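Local atomic coordinates of lantibiotic dehydratase (Microbispora corallina, PDB entry 5EHK), a protein that probably dehydrates serine and threonine residues of the NAI-107 precursor peptide, using glutamyl-tRNA to activate their hydroxyls before glutamate is eliminated. Residues 327-332 against 353-358; 174-179 against 360-365; 851-856 against 926-931; 820-825 against 869-874. All blocks are in the same frame, centred on the assembly; numbering follows the deposited sequence.

Interaction 1: residues 327-332 against 353-358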
# COMPACT_ATOMS: atom_id res chain seq x y z
N LEU A 327 15.58 32.25 -42.22
CA LEU A 327 14.92 30.97 -42.04
C LEU A 327 14.69 30.28 -43.38
O LEU A 327 14.88 29.07 -43.50
CB LEU A 327 13.59 31.12 -41.29
CG LEU A 327 13.65 31.38 -39.78
CD1 LEU A 327 12.28 31.74 -39.24
CD2 LEU A 327 14.21 30.18 -39.03
N ARG A 328 14.31 31.05 -44.39
CA ARG A 328 14.13 30.51 -45.75
C ARG A 328 15.45 29.98 -46.32
O ARG A 328 15.45 29.15 -47.22
CB ARG A 328 13.57 31.58 -46.68
CG ARG A 328 12.26 32.17 -46.25
CD ARG A 328 11.69 33.10 -47.29
NE ARG A 328 10.53 33.81 -46.77
CZ ARG A 328 9.90 34.80 -47.39
NH1 ARG A 328 10.32 35.20 -48.59
NH2 ARG A 328 8.87 35.38 -46.82
N GLU A 329 16.56 30.50 -45.81
CA GLU A 329 17.87 30.07 -46.26
C GLU A 329 18.11 28.67 -45.73
O GLU A 329 18.60 27.79 -46.45
CB GLU A 329 18.97 31.01 -45.75
CG GLU A 329 20.29 30.86 -46.55
CD GLU A 329 21.41 31.79 -46.08
OE1 GLU A 329 21.15 32.98 -45.78
OE2 GLU A 329 22.56 31.31 -45.99
N VAL A 330 17.72 28.47 -44.47
CA VAL A 330 17.90 27.18 -43.82
C VAL A 330 17.02 26.16 -44.50
O VAL A 330 17.43 25.02 -44.72
CB VAL A 330 17.55 27.26 -42.35
CG1 VAL A 330 17.38 25.86 -41.76
CG2 VAL A 330 18.62 28.07 -41.59
N ASP A 331 15.82 26.58 -44.87
CA ASP A 331 14.94 25.73 -45.64
C ASP A 331 15.65 25.30 -46.92
O ASP A 331 15.75 24.11 -47.23
CB ASP A 331 13.65 26.46 -45.97
CG ASP A 331 12.62 25.55 -46.61
OD1 ASP A 331 12.25 24.54 -45.97
OD2 ASP A 331 12.21 25.84 -47.76
N ALA A 332 16.17 26.29 -47.65
CA ALA A 332 16.83 26.04 -48.93
C ALA A 332 18.02 25.09 -48.79
O ALA A 332 18.20 24.17 -49.59
CB ALA A 332 17.25 27.35 -49.57
N ILE A 353 24.49 24.06 -41.03
CA ILE A 353 24.70 24.36 -39.62
C ILE A 353 24.91 25.85 -39.33
O ILE A 353 24.15 26.43 -38.56
CB ILE A 353 25.89 23.57 -39.02
CG1 ILE A 353 25.59 22.08 -39.00
CG2 ILE A 353 26.20 24.06 -37.60
CD1 ILE A 353 24.45 21.73 -38.12
N GLN A 354 25.92 26.47 -39.93
CA GLN A 354 26.21 27.86 -39.58
C GLN A 354 25.07 28.77 -40.05
O GLN A 354 24.85 29.84 -39.48
CB GLN A 354 27.59 28.32 -40.10
CG GLN A 354 27.58 29.11 -41.42
CD GLN A 354 27.11 28.28 -42.60
OE1 GLN A 354 27.03 27.06 -42.52
NE2 GLN A 354 26.79 28.95 -43.71
N SER A 355 24.34 28.35 -41.08
CA SER A 355 23.16 29.08 -41.55
C SER A 355 22.12 29.20 -40.43
O SER A 355 21.65 30.29 -40.10
CB SER A 355 22.56 28.40 -42.79
OG SER A 355 21.46 29.13 -43.30
N THR A 356 21.78 28.05 -39.84
CA THR A 356 20.93 28.01 -38.66
C THR A 356 21.54 28.78 -37.49
O THR A 356 20.82 29.33 -36.67
CB THR A 356 20.65 26.54 -38.21
OG1 THR A 356 21.84 25.96 -37.65
CG2 THR A 356 20.15 25.69 -39.37
N ARG A 357 22.87 28.79 -37.41
CA ARG A 357 23.57 29.50 -36.34
C ARG A 357 23.43 31.01 -36.48
O ARG A 357 23.57 31.75 -35.50
CB ARG A 357 25.06 29.12 -36.31
CG ARG A 357 25.34 27.70 -35.87
CD ARG A 357 26.83 27.45 -35.67
NE ARG A 357 27.39 28.30 -34.63
CZ ARG A 357 27.34 28.03 -33.32
NH1 ARG A 357 26.75 26.92 -32.89
NH2 ARG A 357 27.88 28.88 -32.45
N ARG A 358 23.20 31.46 -37.71
CA ARG A 358 22.98 32.88 -37.96
C ARG A 358 21.67 33.30 -37.32
O ARG A 358 21.60 34.30 -36.59
CB ARG A 358 22.98 33.18 -39.47
CG ARG A 358 24.26 33.89 -39.93
CD ARG A 358 24.34 33.98 -41.45
NE ARG A 358 24.76 32.72 -42.06
CZ ARG A 358 24.27 32.26 -43.21
NH1 ARG A 358 23.35 32.95 -43.87
NH2 ARG A 358 24.71 31.10 -43.69

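Interaction 2: residues 174-179 against 360-365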
# COMPACT_ATOMS: atom_id res chain seq x y z
N MET A 174 12.63 21.48 -33.27
CA MET A 174 11.51 22.27 -32.75
C MET A 174 11.92 23.31 -31.72
O MET A 174 11.42 24.43 -31.72
CB MET A 174 10.40 21.38 -32.19
CG MET A 174 9.51 20.79 -33.25
SD MET A 174 8.60 22.10 -34.09
CE MET A 174 7.77 22.85 -32.71
N GLU A 175 12.82 22.91 -30.82
CA GLU A 175 13.32 23.82 -29.82
C GLU A 175 13.99 25.00 -30.51
O GLU A 175 13.76 26.16 -30.15
CB GLU A 175 14.29 23.09 -28.89
CG GLU A 175 14.46 23.76 -27.56
CD GLU A 175 14.95 22.81 -26.48
OE1 GLU A 175 14.66 21.60 -26.61
OE2 GLU A 175 15.58 23.26 -25.50
N TRP A 176 14.78 24.70 -31.54
CA TRP A 176 15.45 25.73 -32.33
C TRP A 176 14.43 26.64 -33.04
O TRP A 176 14.48 27.86 -32.91
CB TRP A 176 16.44 25.10 -33.33
CG TRP A 176 17.16 26.09 -34.21
CD1 TRP A 176 18.26 26.83 -33.89
CD2 TRP A 176 16.80 26.47 -35.55
NE1 TRP A 176 18.62 27.64 -34.95
CE2 TRP A 176 17.73 27.43 -35.97
CE3 TRP A 176 15.79 26.08 -36.43
CZ2 TRP A 176 17.68 28.01 -37.24
CZ3 TRP A 176 15.74 26.66 -37.68
CH2 TRP A 176 16.68 27.61 -38.07
N LEU A 177 13.52 26.03 -33.79
CA LEU A 177 12.52 26.80 -34.53
C LEU A 177 11.66 27.68 -33.63
O LEU A 177 11.30 28.79 -34.00
CB LEU A 177 11.63 25.89 -35.37
CG LEU A 177 10.56 26.64 -36.16
CD1 LEU A 177 11.22 27.60 -37.13
CD2 LEU A 177 9.63 25.66 -36.88
N LEU A 178 11.33 27.17 -32.45
CA LEU A 178 10.48 27.93 -31.54
C LEU A 178 11.15 29.22 -31.04
O LEU A 178 10.48 30.24 -30.87
CB LEU A 178 9.97 27.06 -30.38
CG LEU A 178 8.84 26.09 -30.79
CD1 LEU A 178 8.62 25.00 -29.75
CD2 LEU A 178 7.55 26.83 -31.10
N SER A 179 12.47 29.19 -30.83
CA SER A 179 13.20 30.42 -30.50
C SER A 179 12.95 31.55 -31.50
O SER A 179 12.82 32.72 -31.12
CB SER A 179 14.70 30.17 -30.33
OG SER A 179 14.97 29.55 -29.08
N HIS A 360 20.16 31.62 -34.96
CA HIS A 360 20.40 31.45 -33.53
C HIS A 360 21.31 30.24 -33.32
O HIS A 360 21.02 29.14 -33.83
CB HIS A 360 19.09 31.22 -32.77
CG HIS A 360 19.27 30.92 -31.32
ND1 HIS A 360 19.95 31.76 -30.46
CD2 HIS A 360 18.89 29.85 -30.57
CE1 HIS A 360 19.96 31.23 -29.25
NE2 HIS A 360 19.33 30.07 -29.29
N PRO A 361 22.40 30.42 -32.57
CA PRO A 361 23.34 29.32 -32.34
C PRO A 361 22.75 28.28 -31.40
O PRO A 361 22.53 28.59 -30.24
CB PRO A 361 24.54 30.02 -31.69
CG PRO A 361 23.98 31.27 -31.09
CD PRO A 361 22.88 31.69 -32.00
N HIS A 362 22.49 27.07 -31.91
CA HIS A 362 21.98 25.99 -31.07
C HIS A 362 22.81 24.71 -31.19
O HIS A 362 23.26 24.37 -32.28
CB HIS A 362 20.52 25.68 -31.40
CG HIS A 362 19.84 24.83 -30.37
ND1 HIS A 362 19.00 23.79 -30.70
CD2 HIS A 362 19.86 24.89 -29.02
CE1 HIS A 362 18.54 23.23 -29.60
NE2 HIS A 362 19.04 23.88 -28.56
N ASP A 363 22.95 23.99 -30.08
CA ASP A 363 23.73 22.75 -30.06
C ASP A 363 23.25 21.69 -31.06
O ASP A 363 24.06 21.00 -31.68
CB ASP A 363 23.71 22.13 -28.66
CG ASP A 363 24.69 22.78 -27.72
OD1 ASP A 363 25.41 23.71 -28.16
OD2 ASP A 363 24.76 22.35 -26.54
N THR A 364 21.93 21.56 -31.19
CA THR A 364 21.34 20.56 -32.06
C THR A 364 20.12 21.11 -32.77
O THR A 364 19.00 20.84 -32.36
CB THR A 364 20.88 19.34 -31.26
OG1 THR A 364 20.30 19.80 -30.04
CG2 THR A 364 22.04 18.43 -30.94
N PRO A 365 20.32 21.90 -33.83
CA PRO A 365 19.25 22.60 -34.54
C PRO A 365 18.68 21.77 -35.69
O PRO A 365 17.81 22.25 -36.42
CB PRO A 365 19.96 23.81 -35.12
CG PRO A 365 21.30 23.26 -35.46
CD PRO A 365 21.65 22.28 -34.36

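Interaction 3: residues 851-856 against 926-931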
# COMPACT_ATOMS: atom_id res chain seq x y z
N ALA A 851 -34.72 23.44 15.71
CA ALA A 851 -34.29 22.69 14.54
C ALA A 851 -35.49 21.91 14.06
O ALA A 851 -36.23 21.36 14.87
CB ALA A 851 -33.14 21.76 14.87
N ASP A 852 -35.73 21.90 12.75
CA ASP A 852 -36.98 21.34 12.22
C ASP A 852 -36.77 19.93 11.68
O ASP A 852 -37.72 19.15 11.52
CB ASP A 852 -37.62 22.27 11.17
CG ASP A 852 -37.02 22.11 9.77
OD1 ASP A 852 -37.76 22.25 8.79
OD2 ASP A 852 -35.80 21.88 9.62
N ARG A 853 -35.52 19.62 11.38
CA ARG A 853 -35.15 18.31 10.91
C ARG A 853 -33.81 17.91 11.50
O ARG A 853 -32.93 18.74 11.68
CB ARG A 853 -35.07 18.31 9.39
CG ARG A 853 -36.40 18.35 8.70
CD ARG A 853 -37.15 17.06 8.92
NE ARG A 853 -38.54 17.16 8.45
CZ ARG A 853 -39.59 16.64 9.08
NH1 ARG A 853 -39.43 15.96 10.20
NH2 ARG A 853 -40.80 16.80 8.58
N TRP A 854 -33.66 16.62 11.81
CA TRP A 854 -32.37 16.11 12.25
C TRP A 854 -32.24 14.69 11.74
O TRP A 854 -33.25 14.05 11.49
CB TRP A 854 -32.26 16.15 13.78
CG TRP A 854 -32.93 14.97 14.40
CD1 TRP A 854 -34.24 14.88 14.75
CD2 TRP A 854 -32.34 13.72 14.75
NE1 TRP A 854 -34.50 13.66 15.28
CE2 TRP A 854 -33.35 12.92 15.30
CE3 TRP A 854 -31.04 13.19 14.64
CZ2 TRP A 854 -33.12 11.63 15.76
CZ3 TRP A 854 -30.81 11.91 15.09
CH2 TRP A 854 -31.85 11.14 15.64
N PHE A 855 -31.02 14.22 11.55
CA PHE A 855 -30.81 12.81 11.26
C PHE A 855 -29.37 12.40 11.55
O PHE A 855 -28.53 13.25 11.82
CB PHE A 855 -31.28 12.45 9.84
CG PHE A 855 -30.39 12.95 8.72
CD1 PHE A 855 -30.70 14.12 8.03
CD2 PHE A 855 -29.25 12.23 8.33
CE1 PHE A 855 -29.89 14.56 6.96
CE2 PHE A 855 -28.44 12.69 7.25
CZ PHE A 855 -28.76 13.85 6.58
N PHE A 856 -29.07 11.11 11.53
CA PHE A 856 -27.70 10.71 11.67
C PHE A 856 -27.38 9.60 10.70
O PHE A 856 -28.25 8.79 10.37
CB PHE A 856 -27.38 10.25 13.10
CG PHE A 856 -27.68 8.80 13.33
CD1 PHE A 856 -26.74 7.81 13.00
CD2 PHE A 856 -28.88 8.40 13.88
CE1 PHE A 856 -27.03 6.50 13.18
CE2 PHE A 856 -29.16 7.08 14.08
CZ PHE A 856 -28.23 6.12 13.73
N ALA A 926 -38.25 11.03 6.08
CA ALA A 926 -37.87 9.63 6.17
C ALA A 926 -36.57 9.48 6.99
O ALA A 926 -36.51 8.70 7.94
CB ALA A 926 -37.74 9.02 4.80
N PHE A 927 -35.54 10.25 6.63
CA PHE A 927 -34.27 10.23 7.33
C PHE A 927 -34.43 10.56 8.81
O PHE A 927 -33.86 9.88 9.65
CB PHE A 927 -33.28 11.21 6.70
CG PHE A 927 -32.78 10.80 5.35
CD1 PHE A 927 -33.19 9.61 4.77
CD2 PHE A 927 -31.87 11.59 4.68
CE1 PHE A 927 -32.72 9.23 3.52
CE2 PHE A 927 -31.40 11.21 3.44
CZ PHE A 927 -31.83 10.02 2.86
N GLN A 928 -35.22 11.57 9.14
CA GLN A 928 -35.41 11.89 10.56
C GLN A 928 -36.06 10.73 11.33
O GLN A 928 -35.51 10.27 12.32
CB GLN A 928 -36.25 13.15 10.77
CG GLN A 928 -36.28 13.57 12.24
CD GLN A 928 -37.17 14.75 12.48
OE1 GLN A 928 -36.97 15.83 11.92
NE2 GLN A 928 -38.18 14.56 13.32
N HIS A 929 -37.19 10.23 10.83
CA HIS A 929 -37.93 9.18 11.52
C HIS A 929 -37.20 7.85 11.53
O HIS A 929 -37.31 7.10 12.50
CB HIS A 929 -39.36 9.06 10.97
CG HIS A 929 -40.22 10.25 11.28
ND1 HIS A 929 -40.84 10.42 12.49
CD2 HIS A 929 -40.51 11.35 10.55
CE1 HIS A 929 -41.51 11.55 12.49
NE2 HIS A 929 -41.33 12.14 11.31
N ASP A 930 -36.43 7.56 10.48
CA ASP A 930 -35.65 6.34 10.48
C ASP A 930 -34.51 6.42 11.49
O ASP A 930 -34.12 5.41 12.07
CB ASP A 930 -35.06 6.03 9.13
CG ASP A 930 -34.49 4.64 9.06
OD1 ASP A 930 -35.28 3.67 8.92
OD2 ASP A 930 -33.26 4.50 9.18
N SER A 931 -33.98 7.63 11.66
CA SER A 931 -32.95 7.87 12.66
C SER A 931 -33.50 7.64 14.04
O SER A 931 -32.84 7.04 14.89
CB SER A 931 -32.37 9.28 12.53
OG SER A 931 -31.40 9.32 11.50

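Interaction 4: residues 820-825 against 869-874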
# COMPACT_ATOMS: atom_id res chain seq x y z
N LEU A 820 -26.64 22.63 10.10
CA LEU A 820 -25.53 22.32 10.99
C LEU A 820 -25.16 20.84 10.78
O LEU A 820 -26.00 19.95 11.02
CB LEU A 820 -26.00 22.53 12.41
CG LEU A 820 -25.00 22.66 13.53
CD1 LEU A 820 -23.89 23.63 13.13
CD2 LEU A 820 -25.74 23.17 14.76
N TYR A 821 -23.94 20.56 10.30
CA TYR A 821 -23.51 19.17 10.05
C TYR A 821 -22.29 18.77 10.89
O TYR A 821 -21.17 19.19 10.61
CB TYR A 821 -23.22 18.99 8.57
CG TYR A 821 -23.36 17.58 8.04
CD1 TYR A 821 -24.28 16.69 8.60
CD2 TYR A 821 -22.67 17.18 6.89
CE1 TYR A 821 -24.46 15.40 8.07
CE2 TYR A 821 -22.84 15.90 6.34
CZ TYR A 821 -23.74 15.01 6.93
OH TYR A 821 -23.91 13.73 6.40
N LEU A 822 -22.52 17.94 11.90
CA LEU A 822 -21.48 17.53 12.84
C LEU A 822 -20.84 16.22 12.48
O LEU A 822 -21.52 15.26 12.13
CB LEU A 822 -22.10 17.36 14.21
CG LEU A 822 -22.51 18.65 14.90
CD1 LEU A 822 -23.53 18.30 15.95
CD2 LEU A 822 -21.29 19.25 15.52
N ARG A 823 -19.51 16.16 12.61
CA ARG A 823 -18.80 14.88 12.54
C ARG A 823 -18.29 14.45 13.89
O ARG A 823 -17.44 15.10 14.49
CB ARG A 823 -17.64 14.98 11.59
CG ARG A 823 -18.06 15.41 10.22
CD ARG A 823 -16.89 15.17 9.30
NE ARG A 823 -17.09 15.82 8.02
CZ ARG A 823 -16.16 16.55 7.43
NH1 ARG A 823 -14.98 16.72 8.05
NH2 ARG A 823 -16.41 17.11 6.26
N LEU A 824 -18.83 13.35 14.39
CA LEU A 824 -18.50 12.92 15.73
C LEU A 824 -17.61 11.70 15.66
O LEU A 824 -18.01 10.64 15.17
CB LEU A 824 -19.78 12.67 16.52
CG LEU A 824 -20.77 13.84 16.48
CD1 LEU A 824 -22.07 13.48 17.19
CD2 LEU A 824 -20.14 15.06 17.09
N ARG A 825 -16.36 11.88 16.10
CA ARG A 825 -15.36 10.82 15.99
C ARG A 825 -15.55 9.80 17.10
O ARG A 825 -14.80 9.74 18.04
CB ARG A 825 -13.94 11.40 15.99
CG ARG A 825 -13.69 12.42 14.87
CD ARG A 825 -13.44 11.76 13.53
NE ARG A 825 -13.75 12.63 12.39
CZ ARG A 825 -13.68 12.23 11.12
NH1 ARG A 825 -13.30 10.98 10.83
NH2 ARG A 825 -13.98 13.08 10.13
N VAL A 869 -24.10 13.81 12.33
CA VAL A 869 -25.44 14.17 12.73
C VAL A 869 -25.80 15.45 12.05
O VAL A 869 -25.02 16.40 12.06
CB VAL A 869 -25.53 14.33 14.25
CG1 VAL A 869 -26.96 14.68 14.66
CG2 VAL A 869 -25.06 13.04 14.94
N ARG A 870 -26.99 15.51 11.44
CA ARG A 870 -27.40 16.76 10.78
C ARG A 870 -28.63 17.44 11.37
O ARG A 870 -29.63 16.80 11.60
CB ARG A 870 -27.66 16.56 9.30
CG ARG A 870 -27.69 17.93 8.68
CD ARG A 870 -28.22 17.99 7.28
NE ARG A 870 -29.56 17.43 7.08
CZ ARG A 870 -30.67 17.89 7.64
NH1 ARG A 870 -30.62 18.92 8.48
NH2 ARG A 870 -31.82 17.32 7.37
N PHE A 871 -28.56 18.75 11.59
CA PHE A 871 -29.74 19.51 12.03
C PHE A 871 -30.09 20.54 10.99
O PHE A 871 -29.20 21.11 10.35
CB PHE A 871 -29.50 20.24 13.34
CG PHE A 871 -29.06 19.35 14.47
CD1 PHE A 871 -29.98 18.85 15.36
CD2 PHE A 871 -27.71 19.06 14.65
CE1 PHE A 871 -29.58 18.05 16.41
CE2 PHE A 871 -27.31 18.26 15.68
CZ PHE A 871 -28.25 17.75 16.57
N ARG A 872 -31.38 20.80 10.81
CA ARG A 872 -31.83 21.87 9.94
C ARG A 872 -32.59 22.90 10.77
O ARG A 872 -33.38 22.56 11.65
CB ARG A 872 -32.69 21.35 8.80
CG ARG A 872 -33.13 22.44 7.83
CD ARG A 872 -33.97 21.90 6.67
NE ARG A 872 -35.36 21.68 7.03
CZ ARG A 872 -36.26 21.18 6.20
NH1 ARG A 872 -35.88 20.86 4.97
NH2 ARG A 872 -37.51 21.00 6.58
N GLY A 873 -32.32 24.17 10.49
CA GLY A 873 -33.00 25.23 11.20
C GLY A 873 -32.63 26.61 10.71
O GLY A 873 -31.87 26.78 9.75
N GLU A 874 -33.18 27.60 11.39
CA GLU A 874 -32.87 28.99 11.13
C GLU A 874 -31.45 29.32 11.57
O GLU A 874 -31.03 28.95 12.67
CB GLU A 874 -33.91 29.86 11.85
CG GLU A 874 -35.32 29.36 11.58
CD GLU A 874 -36.41 30.36 11.94
OE1 GLU A 874 -36.45 30.80 13.12
OE2 GLU A 874 -37.21 30.69 11.03

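Interaction 1: residues 327-332 against 353-358
Ile353 turns its side chain away from helix 327-332 and enters through its carbonyl. Ile353 O accepts the usual helix bond from Arg357 N and a second bond from Thr356 OG1, at 2.5 Å. The hydroxyl reaches a lone pair of that oxygen, in the plane of the carbonyl. Ser355 points toward the other helix, with OG anti to its backbone N (chi1 -177°). Ser355 OG lies 3.5 Å from Val330 CG2. The CA atoms of Val330 and Ser355 are 6.0 Å apart, the nearest backbone pair. Thr356 follows, with OG1 between its backbone N and carbonyl carbon, which leaves CG2 for the contact. Thr356 CG2 meets both branches of Val330 and is 3.6 Å from Val330 CG2. The two side chains cross at about a right angle. The arrangement is an antiparallel helical hairpin: helices 318-339 and 346-359 follow each other in the chain, and the axes of 327-332 and 353-358 pass 9.0 Å apart at 164°. Trp176 of helix 174-185 also packs on Val330, so the apolar part of the contact continues into a third helix. At the end of the segment Arg358 bends at chi3 and brings its guanidinium to Glu329, whose chain is extended. NH1 and NH2 of Arg358 grip one oxygen, Glu329 OE2, end-on in a salt bridge. Arg358 NH1 is 2.8 Å from Glu329 OE2, and Arg358 NH2 is 3.2 Å from it, in a more bent bond. Both nitrogens come from above the carboxylate plane, while the oxygen stays near the guanidinium plane. Arg333 is a further salt-bridge partner of Glu329 OE2.

Interaction 2: residues 174-179 against 360-365
The indole of Trp176 leaves the helix with CG anti to the backbone N (chi1 179°). This sends the ring out toward the loop 360-365. His362 likewise has CG anti to its backbone N (chi1 -166°), and its CB comes to the rim of the indole. Trp176 NE1 gives a hydrogen bond to His360 O at 3.0 Å. The carbonyl oxygen lies in the plane of the indole and uses a lone pair, but the bond is bent, with an N-H...O angle of 146°. Trp176 NE1 also bonds to Thr356 O of helix 346-359, so its N-H is shared. Beside the His360 bond His362 CB sits at the ring edge, 3.6 Å from Trp176 CD1. Pro365 takes a face instead. Pro365 CB stands 3.8 Å from the centroid of the five-membered ring, close to the ring normal, as a CH-pi contact. The loop therefore wraps the pyrrole part of the indole, with a proline over a face and two residues at the edge. It joins helix 346-359 to strand 366-379, and the tryptophan fastens it to the first turn of helix 174-185. The backbones of Pro365 and Asp173 are hydrogen-bonded, which ties the far end of the loop to the start of that helix, where Asp173 OD2 also binds Trp176 N. Pairs of partly exposed residues touch more loosely. The imidazole of His360 reaches Ser179, with His360 CD2 4.2 Å from Ser179 CB. The charged end of Glu175 stays short of contact, with Glu175 OE2 4.7 Å from His362 NE2. The negative charge of Glu175 could favour a protonated His362.

Interaction 3: residues 851-856 against 926-931
Phe855 and Phe927 lie side by side and point the same way, but their rings are turned 63° apart. The edge of Phe927 meets the face of Phe855 in a T-shaped pair, with ring centroids 5.4 Å apart. Phe927 CD2 sits over the middle of the Phe855 ring. Gln928 runs across Trp854 at about a right angle. Gln928 CG is 3.5 Å from Trp854 CD1, and its amide is turned by 23° from the indole plane. Ser931 CB meets the six-membered ring of Trp854 off its centre. This is a helix laid obliquely on an antiparallel sheet: helix 920-942 lies on 853-861, an outermost strand in this chain, and segments 926-931 and 853-856 cross at 58°. Ser931 OG accepts a nearly straight bond from Phe856 N at 2.9 Å and donates to Phe927 O, so it links strand to helix. The extended Gln928 brings OE1 to Arg853, whose chain bends at chi2. Arg853 NH1 binds Gln928 OE1 at 3.0 Å from above the carbonyl plane. Trp854 N adds a weak bond to Gln928 OE1 at 3.4 Å. Arg1084 of helix 1068-1085 touches Phe855, Phe927 and Ser931, and bonds to Phe856 O.

Interaction 4: residues 820-825 against 869-874
Leu822 and Phe871 form the apolar centre on one face of this strand pair. Leu822 CD1 meets the edge of the phenyl ring, 3.8 Å from Phe871 CE2, and the two side chains cross obliquely. Toward one end Leu824 CD1 touches Val869 CG2, also at 3.8 Å. Toward the other, Leu820 CB faces Phe871 CB at 4.3 Å. The backbones lie between this face and the opposite one. The strands run antiparallel, and two hydrogen-bonded pairs, Leu820 with Phe871 and Leu822 with Val869, hold them with four bonds. The straightest joins Phe871 N to Leu820 O at 2.9 Å, with an angle of 172°. Between them lies the non-hydrogen-bonded pair Tyr821 and Arg870, whose side chains occupy the opposite face. Tyr821 CD1 is 3.5 Å from Arg870 CB, so the ring packs on the aliphatic root of the arginine, not on its charge. Arg870 then bends at chi3 (55°) and leads its guanidinium away from Tyr821 to a salt bridge with Glu924 of helix 920-942. The two strands are the middle pair of a four-stranded antiparallel sheet. Strand 853-861 flanks 864-872, and strand 902-905 flanks 819-824. Helix 875-895 covers the leucine and phenylalanine face, with Trp879 and Leu882 on Leu820 and Ile886 on both Leu822 and Phe871.

Overall arrangement
The contacts form two distant pairs. Interactions 1 and 2 have centres about 11 Å apart and meet at Trp176, which packs on Leu327 and Val330 and probably bonds to Thr356 O. Interaction 1 is nested within the chain loop closed by interaction 2. Interactions 3 and 4 are also about 11 Å apart between centres. They share one antiparallel sheet, and their segments alternate along the chain. The Asp852-Arg872 salt bridge and backbone bonds between neighbouring strands join them. Centres of the two pairs lie about 62 to 77 Å apart. The first pair belongs to the N-terminal dehydratase family region, the second to the C-terminal region, which in related enzymes eliminates glutamate.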